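PDB 2IX4: 3-oxoacyl-[acyl-carrier-protein] synthase from Arabidopsis thaliana, which catalyses the condensation steps of mitochondrial fatty acid synthesis, adding two carbons from malonyl-ACP to a growing acyl chain. Local coordinates for residues Trp22-Ile26 with Asp27-Gly31; Ala189-Met192 with Ile193-Gly196; Ala283-Ile286 with Thr287-Pro290. One frame throughout, in Å; residues are numbered along the deposited sequence.

The three contacts are local and come in series along the chain. Contact 1 closes helix 18-26 on its way to strand 32-34; contact 2 closes helix 181-195, which packs on the large mixed sheet; contact 3 is a bend in the loop between strand 272-281 and helix 294-307. Their centres lie about 30 to 33 Å apart and none touches another, with contacts 1 and 2 on opposite sides of the chain's centre. In contact 2, Thr190 and Arg191 touch strand 272-281, which leads on to contact 3. Contacts 2 and 3 both meet the second subunit, at different places, and contact 3 also lies close to the bound hexanoic acid.

Contact 1 (Trp22-Ile26 with Asp27-Gly31); sequences WRRLI and DGECG
Glu29 folds its carboxylate back over Arg24 just where helix 18-26 gives out, and OE1 forms a salt bridge to NE of Arg24 at 3.0 Å. The two side chains run at about a right angle, yet their flat ends are turned only 27° from each other. A bend at chi3 of Arg24 (52°) sets NE toward the acid, while CG lies 3.7 Å from Glu29 OE2, so the aliphatic stem is touched as well as the charged end. Replacing Arg24 with alanine is likely to leave the Glu29 carboxylate without its salt-bridge mate and free to turn.

Beneath this pair the backbone is closely knit. Glu29 N reaches back to Arg24 O at 2.9 Å and Gly28 N to Leu25 O at 3.1 Å, the two bonds of a Schellman motif with Gly28 at positive phi, a backbone shape that favours glycine. Leu25 O also receives a water at 2.7 Å, which bonds on to Glu29 O. The buried side of this turn is hydrophobic: Leu25 packs on Phe371 of helix 364-378 and on Leu14, and Ile26 touches Pro382.

The other side, with the exposed Arg23 and Asp27, is looser. Asp27 N still bonds to Arg23 O, but in the conformer described, one of two and so with some doubt, the Arg23 guanidinium only comes near the carboxylates of Asp27 and Glu29, beyond salt-bridge range.

Since the cap itself is made by main-chain atoms, the chemistry implies a division of labour: the Schellman bonds end the helix, and the ion pair fastens the outgoing loop to its last turn, where the nearby guanidinium would probably keep the Glu29 carboxylate ionised.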
loop_
_atom_site.group_PDB
_atom_site.type_symbol
_atom_site.label_atom_id
_atom_site.label_comp_id
_atom_site.label_asym_id
_atom_site.label_seq_id
_atom_site.Cartn_x
_atom_site.Cartn_y
_atom_site.Cartn_z
ATOM N N TRP A 22 25.361 -9.038 -5.177
ATOM C CA TRP A 22 26.405 -8.011 -5.102
ATOM C C TRP A 22 27.668 -8.354 -5.904
ATOM O O TRP A 22 28.223 -7.483 -6.580
ATOM C CB TRP A 22 26.766 -7.719 -3.639
ATOM C CG TRP A 22 27.763 -6.605 -3.459
ATOM C CD1 TRP A 22 29.061 -6.728 -3.055
ATOM C CD2 TRP A 22 27.541 -5.206 -3.680
ATOM N NE1 TRP A 22 29.660 -5.492 -3.007
ATOM C CE2 TRP A 22 28.750 -4.541 -3.388
ATOM C CE3 TRP A 22 26.435 -4.449 -4.097
ATOM C CZ2 TRP A 22 28.887 -3.151 -3.493
ATOM C CZ3 TRP A 22 26.571 -3.069 -4.206
ATOM C CH2 TRP A 22 27.790 -2.436 -3.904
ATOM N N ARG A 23 28.112 -9.609 -5.827
ATOM C CA ARG A 23 29.301 -10.055 -6.557
ATOM C C ARG A 23 29.102 -9.902 -8.063
ATOM O O ARG A 23 29.948 -9.333 -8.752
ATOM C CB ARG A 23 29.643 -11.510 -6.231
ATOM C CG ARG A 23 31.131 -11.826 -6.322
ATOM C CD ARG A 23 31.444 -13.066 -7.165
ATOM N NE ARG A 23 30.501 -14.170 -6.980
ATOM C CZ ARG A 23 29.787 -14.726 -7.957
ATOM N NH1 ARG A 23 29.904 -14.298 -9.210
ATOM N NH2 ARG A 23 28.958 -15.725 -7.682
ATOM N N ARG A 24 27.974 -10.405 -8.558
ATOM C CA ARG A 24 27.654 -10.345 -9.983
ATOM C C ARG A 24 27.389 -8.920 -10.473
ATOM O O ARG A 24 27.734 -8.576 -11.608
ATOM C CB ARG A 24 26.475 -11.271 -10.299
ATOM C CG ARG A 24 26.838 -12.760 -10.219
ATOM C CD ARG A 24 25.685 -13.674 -10.616
ATOM N NE ARG A 24 25.106 -13.316 -11.912
ATOM C CZ ARG A 24 24.047 -13.908 -12.462
ATOM N NH1 ARG A 24 23.433 -14.909 -11.839
ATOM N NH2 ARG A 24 23.601 -13.498 -13.644
ATOM N N LEU A 25 26.798 -8.097 -9.610
ATOM C CA LEU A 25 26.554 -6.686 -9.919
ATOM C C LEU A 25 27.869 -5.939 -10.144
ATOM O O LEU A 25 28.026 -5.237 -11.145
ATOM C CB LEU A 25 25.751 -6.007 -8.799
ATOM C CG LEU A 25 25.421 -4.516 -8.974
ATOM C CD1 LEU A 25 24.306 -4.311 -10.000
ATOM C CD2 LEU A 25 25.044 -3.886 -7.641
ATOM N N ILE A 26 28.803 -6.105 -9.207
ATOM C CA ILE A 26 30.109 -5.440 -9.266
ATOM C C ILE A 26 30.951 -5.948 -10.443
ATOM O O ILE A 26 31.679 -5.174 -11.067
ATOM C CB ILE A 26 30.875 -5.565 -7.910
ATOM C CG1 ILE A 26 30.090 -4.885 -6.770
ATOM C CG2 ILE A 26 32.303 -5.008 -8.006
ATOM C CD1 ILE A 26 29.607 -3.455 -7.061
ATOM N N ASP A 27 30.821 -7.237 -10.751
ATOM C CA ASP A 27 31.510 -7.858 -11.884
ATOM C C ASP A 27 30.927 -7.449 -13.237
ATOM O O ASP A 27 31.467 -7.812 -14.281
ATOM C CB ASP A 27 31.487 -9.383 -11.757
ATOM C CG ASP A 27 32.369 -9.892 -10.633
ATOM O OD1 ASP A 27 32.380 -11.120 -10.411
ATOM O OD2 ASP A 27 33.043 -9.069 -9.970
ATOM N N GLY A 28 29.821 -6.709 -13.210
ATOM C CA GLY A 28 29.213 -6.167 -14.423
ATOM C C GLY A 28 28.299 -7.120 -15.164
ATOM O O GLY A 28 28.126 -7.001 -16.380
ATOM N N GLU A 29 27.710 -8.065 -14.437
ATOM C CA GLU A 29 26.817 -9.047 -15.046
ATOM C C GLU A 29 25.393 -8.506 -15.185
ATOM O O GLU A 29 25.050 -7.468 -14.607
ATOM C CB GLU A 29 26.867 -10.379 -14.289
ATOM C CG GLU A 29 28.217 -11.094 -14.446
ATOM C CD GLU A 29 28.269 -12.456 -13.784
ATOM O OE1 GLU A 29 27.334 -13.260 -13.975
ATOM O OE2 GLU A 29 29.262 -12.735 -13.080
ATOM N N CYS A 30 24.581 -9.208 -15.970
ATOM C CA CYS A 30 23.247 -8.751 -16.346
ATOM C C CYS A 30 22.257 -9.913 -16.295
ATOM O O CYS A 30 22.537 -11.000 -16.812
ATOM C CB CYS A 30 23.289 -8.146 -17.750
ATOM S SG CYS A 30 21.725 -7.497 -18.345
ATOM N N GLY A 31 21.106 -9.681 -15.666
ATOM C CA GLY A 31 20.103 -10.729 -15.479
ATOM C C GLY A 31 18.991 -10.768 -16.512
ATOM O O GLY A 31 18.026 -11.522 -16.352
HETATM O O HOH W 1 26.278 -4.890 -13.154
#

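Contact 2 (Ala189-Met192 with Ile193-Gly196); sequences ATRM and IQFG
Met192 O is gripped twice, by Gly196 N at 3.0 Å and by Asp197 N of the same chain, and the second bond belongs to the Schellman motif that ends helix 181-195. Gly196, at positive phi, is the C-prime residue; a side chain there would jam against the carbonyl oxygen before it. Gly196 N also makes a weak bond to Ile193 O. In this thiolase-fold enzyme the helix starts just after Cys179, the predicted nucleophile, and finishes here, far from that site, against the sheet and the second subunit.

The preceding turns are regular: Gln194 N bonds to Thr190 O at 2.9 Å, as does Phe195 N to Arg191 O. On the sheet side Ile193 and Ala189 pack on Leu257 and Met201, and Thr190 OG1 bonds back to Ile186 O.

On the dimer side Arg191 is held from several directions. NE makes a salt bridge to Asp197 of the second subunit, NH2 bonds to Gln306, and Phe195 of the second subunit meets the guanidinium in a cation-pi contact, with the reciprocal pair formed as well. The bend of Arg191 at chi2 (-81°) lays the chain beside Gln194, pointing the same way. There NH1 donates to Gln194 OE1 at 3.0 Å, arriving in the amide carbonyl plane on a lone pair, while OE1 sits 22° out of the guanidinium plane.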
loop_
_atom_site.group_PDB
_atom_site.type_symbol
_atom_site.label_atom_id
_atom_site.label_comp_id
_atom_site.label_asym_id
_atom_site.label_seq_id
_atom_site.Cartn_x
_atom_site.Cartn_y
_atom_site.Cartn_z
ATOM N N ALA A 189 8.749 2.421 7.953
ATOM C CA ALA A 189 9.247 1.579 9.044
ATOM C C ALA A 189 10.258 2.323 9.919
ATOM O O ALA A 189 10.285 2.152 11.142
ATOM C CB ALA A 189 9.862 0.311 8.481
ATOM N N THR A 190 11.088 3.140 9.278
ATOM C CA THR A 190 12.027 4.024 9.968
ATOM C C THR A 190 11.288 5.016 10.876
ATOM O O THR A 190 11.624 5.143 12.056
ATOM C CB THR A 190 12.923 4.762 8.953
ATOM O OG1 THR A 190 13.670 3.797 8.206
ATOM C CG2 THR A 190 13.896 5.715 9.646
ATOM N N ARG A 191 10.278 5.696 10.326
ATOM C CA ARG A 191 9.437 6.617 11.104
ATOM C C ARG A 191 8.815 5.952 12.332
ATOM O O ARG A 191 8.706 6.571 13.392
ATOM C CB ARG A 191 8.326 7.213 10.234
ATOM C CG ARG A 191 8.790 8.190 9.169
ATOM C CD ARG A 191 9.042 9.588 9.732
ATOM N NE ARG A 191 9.510 10.506 8.695
ATOM C CZ ARG A 191 10.772 10.593 8.277
ATOM N NH1 ARG A 191 11.715 9.823 8.808
ATOM N NH2 ARG A 191 11.091 11.459 7.323
ATOM N N MET A 192 8.411 4.692 12.180
ATOM C CA MET A 192 7.828 3.916 13.274
ATOM C C MET A 192 8.828 3.637 14.399
ATOM O O MET A 192 8.482 3.748 15.575
ATOM C CB MET A 192 7.220 2.608 12.755
ATOM C CG MET A 192 5.991 2.808 11.877
ATOM S SD MET A 192 5.414 1.322 11.028
ATOM C CE MET A 192 4.190 2.044 9.937
ATOM N N ILE A 193 10.056 3.273 14.043
ATOM C CA ILE A 193 11.113 3.069 15.040
ATOM C C ILE A 193 11.463 4.395 15.723
ATOM O O ILE A 193 11.631 4.450 16.943
ATOM C CB ILE A 193 12.377 2.402 14.428
ATOM C CG1 ILE A 193 12.027 1.020 13.858
ATOM C CG2 ILE A 193 13.488 2.273 15.477
ATOM C CD1 ILE A 193 13.083 0.420 12.942
ATOM N N GLN A 194 11.547 5.458 14.924
ATOM C CA GLN A 194 11.832 6.802 15.429
ATOM C C GLN A 194 10.804 7.241 16.469
ATOM O O GLN A 194 11.175 7.723 17.541
ATOM C CB GLN A 194 11.888 7.817 14.280
ATOM C CG GLN A 194 13.180 7.787 13.473
ATOM C CD GLN A 194 13.090 8.579 12.173
ATOM O OE1 GLN A 194 12.044 8.628 11.527
ATOM N NE2 GLN A 194 14.198 9.191 11.781
ATOM N N PHE A 195 9.522 7.060 16.151
ATOM C CA PHE A 195 8.428 7.443 17.051
ATOM C C PHE A 195 8.313 6.534 18.273
ATOM O O PHE A 195 7.835 6.964 19.321
ATOM C CB PHE A 195 7.093 7.479 16.304
ATOM C CG PHE A 195 5.997 8.190 17.051
ATOM C CD1 PHE A 195 5.833 9.566 16.924
ATOM C CD2 PHE A 195 5.124 7.485 17.879
ATOM C CE1 PHE A 195 4.815 10.230 17.615
ATOM C CE2 PHE A 195 4.105 8.138 18.571
ATOM C CZ PHE A 195 3.951 9.514 18.437
ATOM N N GLY A 196 8.745 5.283 18.136
ATOM C CA GLY A 196 8.692 4.322 19.241
ATOM C C GLY A 196 7.654 3.219 19.090
ATOM O O GLY A 196 7.403 2.471 20.037
#

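Contact 3 (Ala283-Ile286 with Thr287-Pro290); sequences AHHI and TQPP
Hydrogen bonding centres on His285, whose ND1 accepts from two successive main-chain amides, Thr287 N and Gln288 N. Both bonds measure 3.1 Å from ND1 of His285, and both are fairly straight, at 167° for Thr287 and 156° for Gln288, although each donor lies somewhat out of the ring plane. The His285 ring turns away from its own backbone N and back toward these next two amides. The chain reverses there in a beta turn, and the short runs 284-286 and 287-290 point 167° apart. A second imidazole joins in more loosely: His284 ND1 donates to Gln288 O, near the plane of its ring, in a weak bond of 3.4 Å.

The aromatic contact is a CH-pi one. CA of Pro290 sits over one face of the His284 ring, 3.9 Å from its centroid, and the two side chains slide past each other in opposite directions, with Pro290 CG at 3.9 Å from His284 CB.

Van der Waals contacts fill in the rest. Gln288 CB lies 3.6 Å from His285 ND1, the two side chains passing at a slant, while Thr287 CG2 comes within 3.9 Å of Ile286 CG1, the two side chains lying side by side. Outside these two segments, Thr287 packs on Phe419 of the hexanoic acid pocket and on Pro151 of the second subunit, and Ile286 makes backbone hydrogen bonds with Gly420. Thr287 thus touches both the acyl pocket and the partner chain, and its side chain lies about 8 Å from the bound hexanoic acid.

The two histidines use the same atom in opposite ways. ND1 of His285, serving as a double acceptor, is likely to be without a proton, whereas the weak bond from His284 ND1 suggests, less firmly, that it carries one.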
loop_
_atom_site.group_PDB
_atom_site.type_symbol
_atom_site.label_atom_id
_atom_site.label_comp_id
_atom_site.label_asym_id
_atom_site.label_seq_id
_atom_site.Cartn_x
_atom_site.Cartn_y
_atom_site.Cartn_z
ATOM N N ALA A 283 2.788 16.055 -8.853
ATOM C CA ALA A 283 1.531 16.766 -9.127
ATOM C C ALA A 283 1.436 17.200 -10.595
ATOM O O ALA A 283 1.014 18.319 -10.899
ATOM C CB ALA A 283 1.362 17.963 -8.180
ATOM N N HIS A 284 1.824 16.299 -11.498
ATOM C CA HIS A 284 1.985 16.641 -12.911
ATOM C C HIS A 284 1.204 15.727 -13.859
ATOM O O HIS A 284 0.368 16.193 -14.632
ATOM C CB HIS A 284 3.478 16.656 -13.283
ATOM C CG HIS A 284 3.748 17.052 -14.704
ATOM N ND1 HIS A 284 4.251 16.171 -15.639
ATOM C CD2 HIS A 284 3.574 18.228 -15.351
ATOM C CE1 HIS A 284 4.379 16.790 -16.799
ATOM N NE2 HIS A 284 3.975 18.039 -16.651
ATOM N N HIS A 285 1.485 14.428 -13.795
ATOM C CA HIS A 285 0.973 13.471 -14.770
ATOM C C HIS A 285 0.962 12.075 -14.155
ATOM O O HIS A 285 1.781 11.772 -13.286
ATOM C CB HIS A 285 1.858 13.498 -16.020
ATOM C CG HIS A 285 1.266 12.808 -17.209
ATOM N ND1 HIS A 285 1.453 11.465 -17.460
ATOM C CD2 HIS A 285 0.511 13.280 -18.228
ATOM C CE1 HIS A 285 0.830 11.139 -18.579
ATOM N NE2 HIS A 285 0.249 12.222 -19.063
ATOM N N ILE A 286 0.035 11.234 -14.609
ATOM C CA ILE A 286 -0.124 9.875 -14.067
ATOM C C ILE A 286 1.111 8.982 -14.242
ATOM O O ILE A 286 1.375 8.112 -13.405
ATOM C CB ILE A 286 -1.394 9.160 -14.629
ATOM C CG1 ILE A 286 -1.385 9.128 -16.165
ATOM C CG2 ILE A 286 -2.665 9.827 -14.093
ATOM C CD1 ILE A 286 -2.514 8.304 -16.791
ATOM N N THR A 287 1.862 9.212 -15.320
ATOM C CA THR A 287 2.987 8.349 -15.702
ATOM C C THR A 287 4.291 9.107 -15.988
ATOM O O THR A 287 5.380 8.554 -15.825
ATOM C CB THR A 287 2.641 7.480 -16.945
ATOM O OG1 THR A 287 2.278 8.327 -18.043
ATOM C CG2 THR A 287 1.490 6.512 -16.644
ATOM N N GLN A 288 4.172 10.362 -16.420
ATOM C CA GLN A 288 5.325 11.178 -16.820
ATOM C C GLN A 288 5.764 12.170 -15.739
ATOM O O GLN A 288 4.925 12.880 -15.178
ATOM C CB GLN A 288 5.007 11.964 -18.097
ATOM C CG GLN A 288 5.118 11.174 -19.387
ATOM C CD GLN A 288 5.000 12.060 -20.617
ATOM O OE1 GLN A 288 5.687 13.080 -20.733
ATOM N NE2 GLN A 288 4.129 11.673 -21.545
ATOM N N PRO A 289 7.082 12.235 -15.455
ATOM C CA PRO A 289 7.623 13.277 -14.573
ATOM C C PRO A 289 7.650 14.641 -15.270
ATOM O O PRO A 289 7.614 14.690 -16.502
ATOM C CB PRO A 289 9.050 12.795 -14.302
ATOM C CG PRO A 289 9.404 11.976 -15.488
ATOM C CD PRO A 289 8.133 11.319 -15.938
ATOM N N PRO A 290 7.722 15.744 -14.496
ATOM C CA PRO A 290 7.800 17.073 -15.114
ATOM C C PRO A 290 9.171 17.306 -15.740
ATOM O O PRO A 290 10.154 16.711 -15.300
ATOM C CB PRO A 290 7.594 18.037 -13.937
ATOM C CG PRO A 290 7.267 17.188 -12.745
ATOM C CD PRO A 290 7.761 15.819 -13.025
#